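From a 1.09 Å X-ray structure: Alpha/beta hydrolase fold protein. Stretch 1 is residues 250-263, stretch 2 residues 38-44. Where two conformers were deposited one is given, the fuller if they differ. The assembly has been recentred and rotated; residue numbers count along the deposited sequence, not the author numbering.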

ATOM      1  N   PRO A 250       1.496  -1.756 -11.128  1.00  8.32           N
ATOM      2  CA  PRO A 250       0.575  -1.853 -12.267  1.00  8.75           C
ATOM      3  C   PRO A 250      -0.473  -0.741 -12.314  1.00  8.48           C
ATOM      4  O   PRO A 250      -0.993  -0.461 -13.389  1.00  8.98           O
ATOM      5  CB  PRO A 250      -0.078  -3.225 -12.082  1.00  9.98           C
ATOM      6  CG  PRO A 250       0.152  -3.571 -10.619  1.00  9.70           C
ATOM      7  CD  PRO A 250       1.492  -2.977 -10.306  1.00  9.07           C
ATOM      8  N   PHE A 251      -0.792  -0.132 -11.175  1.00  7.98           N
ATOM      9  CA  PHE A 251      -1.756   0.961 -11.132  1.00  8.19           C
ATOM     10  C   PHE A 251      -1.300   2.180 -11.942  1.00  8.06           C
ATOM     11  O   PHE A 251      -2.131   2.988 -12.346  1.00  9.08           O
ATOM     12  CB  PHE A 251      -2.048   1.352  -9.680  1.00  8.94           C
ATOM     13  CG  PHE A 251      -0.823   1.778  -8.939  1.00  8.27           C
ATOM     14  CD1 PHE A 251      -0.385   3.089  -9.022  1.00  8.62           C
ATOM     15  CD2 PHE A 251      -0.065   0.862  -8.214  1.00  8.20           C
ATOM     16  CE1 PHE A 251       0.772   3.488  -8.386  1.00  9.44           C
ATOM     17  CE2 PHE A 251       1.104   1.257  -7.589  1.00  8.52           C
ATOM     18  CZ  PHE A 251       1.518   2.571  -7.671  1.00  9.03           C
ATOM     19  N   ARG A 252       0.007   2.317 -12.179  1.00  8.13           N
ATOM     20  CA  ARG A 252       0.509   3.388 -13.046  1.00  8.71           C
ATOM     21  C   ARG A 252       1.104   2.866 -14.361  1.00  8.38           C
ATOM     22  O   ARG A 252       1.111   3.577 -15.364  1.00  9.96           O
ATOM     23  CB  ARG A 252       1.507   4.300 -12.316  1.00  8.84           C
ATOM     24  CG  ARG A 252       2.816   3.630 -11.912  1.00  9.12           C
ATOM     25  CD  ARG A 252       3.712   4.531 -11.030  1.00  9.98           C
ATOM     26  NE  ARG A 252       3.969   5.820 -11.669  1.00 10.11           N
ATOM     27  CZ  ARG A 252       4.883   6.015 -12.615  1.00 10.00           C
ATOM     28  NH1 ARG A 252       5.667   5.012 -12.997  1.00 10.75           N
ATOM     29  NH2 ARG A 252       5.013   7.212 -13.180  1.00 11.02           N
ATOM     30  N   GLU A 253       1.597   1.629 -14.353  1.00  8.61           N
ATOM     31  CA  GLU A 253       2.202   1.021 -15.534  0.61  9.53           C
ATOM     32  C   GLU A 253       1.142   0.557 -16.529  1.00  9.03           C
ATOM     33  O   GLU A 253       1.351   0.604 -17.744  1.00  9.62           O
ATOM     34  CB  GLU A 253       3.079  -0.165 -15.120  0.61 10.22           C
ATOM     35  CG  GLU A 253       4.310   0.208 -14.299  0.61 11.22           C
ATOM     36  CD  GLU A 253       5.008  -1.000 -13.689  0.61 11.84           C
ATOM     37  OE1 GLU A 253       4.363  -1.772 -12.954  0.61 11.29           O
ATOM     38  OE2 GLU A 253       6.215  -1.180 -13.943  0.61 14.51           O
ATOM     39  N   ALA A 254       0.012   0.095 -16.002  1.00  8.75           N
ATOM     40  CA  ALA A 254      -1.080  -0.418 -16.812  1.00  9.34           C
ATOM     41  C   ALA A 254      -2.406   0.013 -16.202  1.00  8.41           C
ATOM     42  O   ALA A 254      -3.183  -0.823 -15.734  1.00  9.34           O
ATOM     43  CB  ALA A 254      -1.006  -1.925 -16.881  1.00 11.00           C
ATOM     44  N   PRO A 255      -2.670   1.329 -16.172  1.00  8.84           N
ATOM     45  CA  PRO A 255      -3.827   1.779 -15.389  1.00  9.27           C
ATOM     46  C   PRO A 255      -5.176   1.212 -15.815  1.00  9.45           C
ATOM     47  O   PRO A 255      -5.980   0.891 -14.944  1.00  9.51           O
ATOM     48  CB  PRO A 255      -3.802   3.301 -15.549  1.00 10.71           C
ATOM     49  CG  PRO A 255      -2.363   3.618 -15.844  1.00 12.16           C
ATOM     50  CD  PRO A 255      -1.873   2.460 -16.679  1.00  9.94           C
ATOM     51  N   ALA A 256      -5.439   1.088 -17.107  1.00  9.47           N
ATOM     52  CA  ALA A 256      -6.741   0.588 -17.528  1.00 10.17           C
ATOM     53  C   ALA A 256      -6.976  -0.841 -17.053  1.00 10.14           C
ATOM     54  O   ALA A 256      -8.064  -1.162 -16.566  1.00 10.69           O
ATOM     55  CB  ALA A 256      -6.880   0.676 -19.031  1.00 12.40           C
ATOM     56  N   GLU A 257      -5.976  -1.701 -17.206  1.00 10.61           N
ATOM     57  CA  GLU A 257      -6.121  -3.085 -16.772  1.00 11.23           C
ATOM     58  C   GLU A 257      -6.204  -3.195 -15.250  1.00  9.87           C
ATOM     59  O   GLU A 257      -7.030  -3.937 -14.708  1.00 11.45           O
ATOM     60  CB  GLU A 257      -4.992  -3.957 -17.313  1.00 14.48           C
ATOM     61  CG  GLU A 257      -5.212  -5.431 -17.044  1.00 18.44           C
ATOM     62  CD  GLU A 257      -4.373  -6.325 -17.926  1.00 22.67           C
ATOM     63  OE1 GLU A 257      -4.276  -7.528 -17.616  1.00 25.82           O
ATOM     64  OE2 GLU A 257      -3.818  -5.829 -18.927  1.00 23.31           O
ATOM     65  N   PHE A 258      -5.355  -2.450 -14.555  1.00  9.24           N
ATOM     66  CA  PHE A 258      -5.407  -2.437 -13.102  1.00  9.40           C
ATOM     67  C   PHE A 258      -6.764  -1.917 -12.612  1.00  8.75           C
ATOM     68  O   PHE A 258      -7.375  -2.491 -11.708  1.00  9.13           O
ATOM     69  CB  PHE A 258      -4.276  -1.587 -12.529  1.00  9.86           C
ATOM     70  CG  PHE A 258      -4.389  -1.386 -11.042  1.00  9.58           C
ATOM     71  CD1 PHE A 258      -3.901  -2.332 -10.155  1.00 10.45           C
ATOM     72  CD2 PHE A 258      -5.045  -0.275 -10.536  1.00  9.75           C
ATOM     73  CE1 PHE A 258      -4.049  -2.150  -8.782  1.00 10.61           C
ATOM     74  CE2 PHE A 258      -5.205  -0.089  -9.184  1.00 10.48           C
ATOM     75  CZ  PHE A 258      -4.703  -1.021  -8.304  1.00 11.14           C
ATOM     76  N   ASP A 259      -7.227  -0.825 -13.211  1.00  8.75           N
ATOM     77  CA  ASP A 259      -8.476  -0.205 -12.796  1.00  9.02           C
ATOM     78  C   ASP A 259      -9.663  -1.135 -13.004  1.00  9.26           C
ATOM     79  O   ASP A 259     -10.642  -1.045 -12.268  1.00  9.19           O
ATOM     80  CB  ASP A 259      -8.730   1.110 -13.542  1.00  9.65           C
ATOM     81  CG  ASP A 259      -7.849   2.252 -13.065  1.00 11.08           C
ATOM     82  OD1 ASP A 259      -7.177   2.123 -12.021  1.00 11.76           O
ATOM     83  OD2 ASP A 259      -7.857   3.304 -13.745  1.00 12.81           O
ATOM     84  N   ALA A 260      -9.604  -2.008 -14.006  1.00  9.47           N
ATOM     85  CA  ALA A 260     -10.666  -2.996 -14.182  1.00  9.66           C
ATOM     86  C   ALA A 260     -10.791  -3.862 -12.925  1.00  8.75           C
ATOM     87  O   ALA A 260     -11.895  -4.098 -12.429  1.00  8.89           O
ATOM     88  CB  ALA A 260     -10.405  -3.859 -15.413  1.00 10.41           C
ATOM     89  N   TYR A 261      -9.665  -4.345 -12.418  1.00  7.68           N
ATOM     90  CA  TYR A 261      -9.690  -5.125 -11.186  1.00  7.83           C
ATOM     91  C   TYR A 261     -10.153  -4.297  -9.989  1.00  7.38           C
ATOM     92  O   TYR A 261     -10.990  -4.741  -9.209  1.00  7.58           O
ATOM     93  CB  TYR A 261      -8.313  -5.711 -10.879  1.00  8.59           C
ATOM     94  CG  TYR A 261      -7.898  -6.831 -11.791  1.00  8.80           C
ATOM     95  CD1 TYR A 261      -8.462  -8.095 -11.678  1.00 11.08           C
ATOM     96  CD2 TYR A 261      -6.929  -6.633 -12.763  1.00 10.98           C
ATOM     97  CE1 TYR A 261      -8.078  -9.128 -12.516  1.00 12.63           C
ATOM     98  CE2 TYR A 261      -6.535  -7.661 -13.597  1.00 12.61           C
ATOM     99  CZ  TYR A 261      -7.111  -8.906 -13.466  1.00 12.83           C
ATOM    100  OH  TYR A 261      -6.730  -9.933 -14.296  1.00 16.78           O
ATOM    101  N   LEU A 262      -9.583  -3.108  -9.819  1.00  7.61           N
ATOM    102  CA  LEU A 262      -9.898  -2.299  -8.655  1.00  7.03           C
ATOM    103  C   LEU A 262     -11.370  -1.897  -8.652  1.00  7.41           C
ATOM    104  O   LEU A 262     -12.032  -1.993  -7.623  1.00  7.79           O
ATOM    105  CB  LEU A 262      -8.986  -1.076  -8.597  1.00  8.08           C
ATOM    106  CG  LEU A 262      -9.229  -0.126  -7.423  1.00  8.50           C
ATOM    107  CD1 LEU A 262      -9.133  -0.852  -6.082  1.00  9.22           C
ATOM    108  CD2 LEU A 262      -8.273   1.057  -7.492  1.00  9.62           C
ATOM    109  N   ALA A 263     -11.877  -1.441  -9.795  1.00  7.43           N
ATOM    110  CA  ALA A 263     -13.281  -1.060  -9.882  1.00  7.61           C
ATOM    111  C   ALA A 263     -14.205  -2.236  -9.576  1.00  7.08           C
ATOM    112  O   ALA A 263     -15.214  -2.084  -8.879  1.00  7.71           O
ATOM    113  CB  ALA A 263     -13.597  -0.480 -11.258  1.00  7.90           C
TER
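Stretch 2 38-44: AIFAPQL

Stretch 2 enters as the end of a 3-10 segment at Ala38 and Ile39, passes through Phe40 at the N-cap position, and starts a helix at Ala41 that runs on past Leu44. It lies against two helices of stretch 1, 250-253 and 255-263, which are separated by Ala254. The register is short: the CA atoms of Arg252 and Pro42 are 6.4 Å apart, those of Asp259 and Gln43 7.7 Å.

Gln43 organises the contact. Its CA-to-CB bond points sideways, but chi angles of m, then p, then 45° bring the amide among Phe251, Phe258, Asp259 and Leu262. There Gln43 NE2 spends both protons: it donates to Phe251 O at 3.0 Å and to Asp259 OD1 at 3.0 Å, with N-H...acceptor angles of 173° and 171°. The first acceptor is a carbonyl that no backbone NH within the stretch takes up; the second is a carboxylate from the following helix, so one amide group ties both helices to stretch 2. Gln43 OE1 is buried by the contact and has no partner in the model.

Water serves Ile39 O, Arg252 NE, Pro42 O and Asp259 OD2. Water 1 donates to Ile39 O at 2.8 Å and accepts from Arg252 NE at 2.9 Å, while Arg252 NH1 and NH2 are satisfied elsewhere in the structure. Water 2 lies 2.9 Å from both Pro42 O and Asp259 OD2, within hydrogen-bonding reach of each, so the two carboxylate oxygens of Asp259 both face partners, OD1 directly and OD2 through solvent.

Ring and apolar contacts accompany these bonds. The edge of Phe40 meets the face of Phe251, centroids 4.9 Å apart and planes at 58°, with Phe40 CD1 3.7 Å from Phe251 CE1. Ile39 O lies near the plane of the Phe251 ring, 3.5 Å from Phe251 CE1. Pro42 CB rests 4.3 Å from Pro255 CB.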

ATOM      1  N   ALA A  38       0.693  10.747  -3.873  1.00 10.16           N
ATOM      2  CA  ALA A  38       0.707  11.383  -5.192  1.00 11.06           C
ATOM      3  C   ALA A  38       0.913  10.363  -6.315  1.00 10.43           C
ATOM      4  O   ALA A  38       0.529  10.606  -7.460  1.00 10.63           O
ATOM      5  CB  ALA A  38       1.783  12.458  -5.241  1.00 12.67           C
ATOM      6  N   ILE A  39       1.500   9.214  -5.980  1.00  9.62           N
ATOM      7  CA  ILE A  39       1.767   8.158  -6.960  1.00  9.41           C
ATOM      8  C   ILE A  39       0.469   7.603  -7.549  1.00  8.99           C
ATOM      9  O   ILE A  39       0.466   7.006  -8.625  1.00  9.71           O
ATOM     10  CB  ILE A  39       2.615   7.005  -6.329  1.00  9.98           C
ATOM     11  CG1 ILE A  39       3.381   6.217  -7.398  1.00 10.93           C
ATOM     12  CG2 ILE A  39       1.756   6.078  -5.486  1.00 10.16           C
ATOM     13  CD1 ILE A  39       4.511   6.980  -8.046  1.00 12.26           C
ATOM     14  N   PHE A  40      -0.638   7.812  -6.842  1.00  8.56           N
ATOM     15  CA  PHE A  40      -1.937   7.291  -7.262  1.00  9.52           C
ATOM     16  C   PHE A  40      -2.728   8.273  -8.122  1.00  9.97           C
ATOM     17  O   PHE A  40      -3.940   8.136  -8.287  1.00 10.06           O
ATOM     18  CB  PHE A  40      -2.754   6.863  -6.043  1.00  9.11           C
ATOM     19  CG  PHE A  40      -2.104   5.766  -5.251  1.00  8.07           C
ATOM     20  CD1 PHE A  40      -1.697   4.594  -5.870  1.00  8.47           C
ATOM     21  CD2 PHE A  40      -1.888   5.904  -3.886  1.00  8.30           C
ATOM     22  CE1 PHE A  40      -1.099   3.574  -5.153  1.00  8.42           C
ATOM     23  CE2 PHE A  40      -1.288   4.887  -3.161  1.00  7.80           C
ATOM     24  CZ  PHE A  40      -0.893   3.721  -3.787  1.00  7.91           C
ATOM     25  N   ALA A  41      -2.035   9.250  -8.692  1.00 10.78           N
ATOM     26  CA  ALA A  41      -2.652  10.173  -9.643  1.00 11.77           C
ATOM     27  C   ALA A  41      -3.595   9.502 -10.656  1.00 11.12           C
ATOM     28  O   ALA A  41      -4.669  10.025 -10.928  1.00 11.59           O
ATOM     29  CB  ALA A  41      -1.576  10.980 -10.368  1.00 13.07           C
ATOM     30  N   PRO A  42      -3.197   8.354 -11.242  1.00 10.77           N
ATOM     31  CA  PRO A  42      -4.107   7.776 -12.248  1.00 10.72           C
ATOM     32  C   PRO A  42      -5.482   7.417 -11.680  1.00 10.92           C
ATOM     33  O   PRO A  42      -6.489   7.540 -12.377  1.00 12.21           O
ATOM     34  CB  PRO A  42      -3.374   6.510 -12.703  1.00 12.92           C
ATOM     35  CG  PRO A  42      -1.931   6.795 -12.434  1.00 14.86           C
ATOM     36  CD  PRO A  42      -1.917   7.629 -11.178  1.00 12.75           C
ATOM     37  N   GLN A  43      -5.515   6.973 -10.429  1.00  9.39           N
ATOM     38  CA  GLN A  43      -6.764   6.629  -9.770  1.00  9.42           C
ATOM     39  C   GLN A  43      -7.461   7.871  -9.232  1.00 10.04           C
ATOM     40  O   GLN A  43      -8.662   8.037  -9.435  1.00 12.70           O
ATOM     41  CB  GLN A  43      -6.529   5.600  -8.667  1.00  9.45           C
ATOM     42  CG  GLN A  43      -6.214   4.212  -9.202  1.00  9.21           C
ATOM     43  CD  GLN A  43      -4.840   4.120  -9.836  1.00  8.91           C
ATOM     44  OE1 GLN A  43      -3.863   4.611  -9.277  1.00  9.32           O
ATOM     45  NE2 GLN A  43      -4.762   3.491 -11.004  1.00  9.11           N
ATOM     46  N   LEU A  44      -6.716   8.747  -8.566  1.00 10.23           N
ATOM     47  CA  LEU A  44      -7.290   9.981  -8.037  1.00 11.28           C
ATOM     48  C   LEU A  44      -8.000  10.795  -9.109  1.00 12.40           C
ATOM     49  O   LEU A  44      -9.096  11.295  -8.888  1.00 13.56           O
ATOM     50  CB  LEU A  44      -6.206  10.846  -7.394  1.00 11.13           C
ATOM     51  CG  LEU A  44      -5.712  10.406  -6.014  1.00 11.85           C
ATOM     52  CD1 LEU A  44      -4.333  10.981  -5.726  1.00 12.24           C
ATOM     53  CD2 LEU A  44      -6.707  10.809  -4.929  1.00 12.29           C
TER
HETATM   54  O   HOH W   1       1.909   7.676 -10.948  1.00 11.69           O
HETATM   55  O   HOH W   2      -8.771   5.735 -12.446  1.00 13.05           O
HETATM   56  O   HOH W   3      -6.630   5.515 -15.167  0.86 34.52           O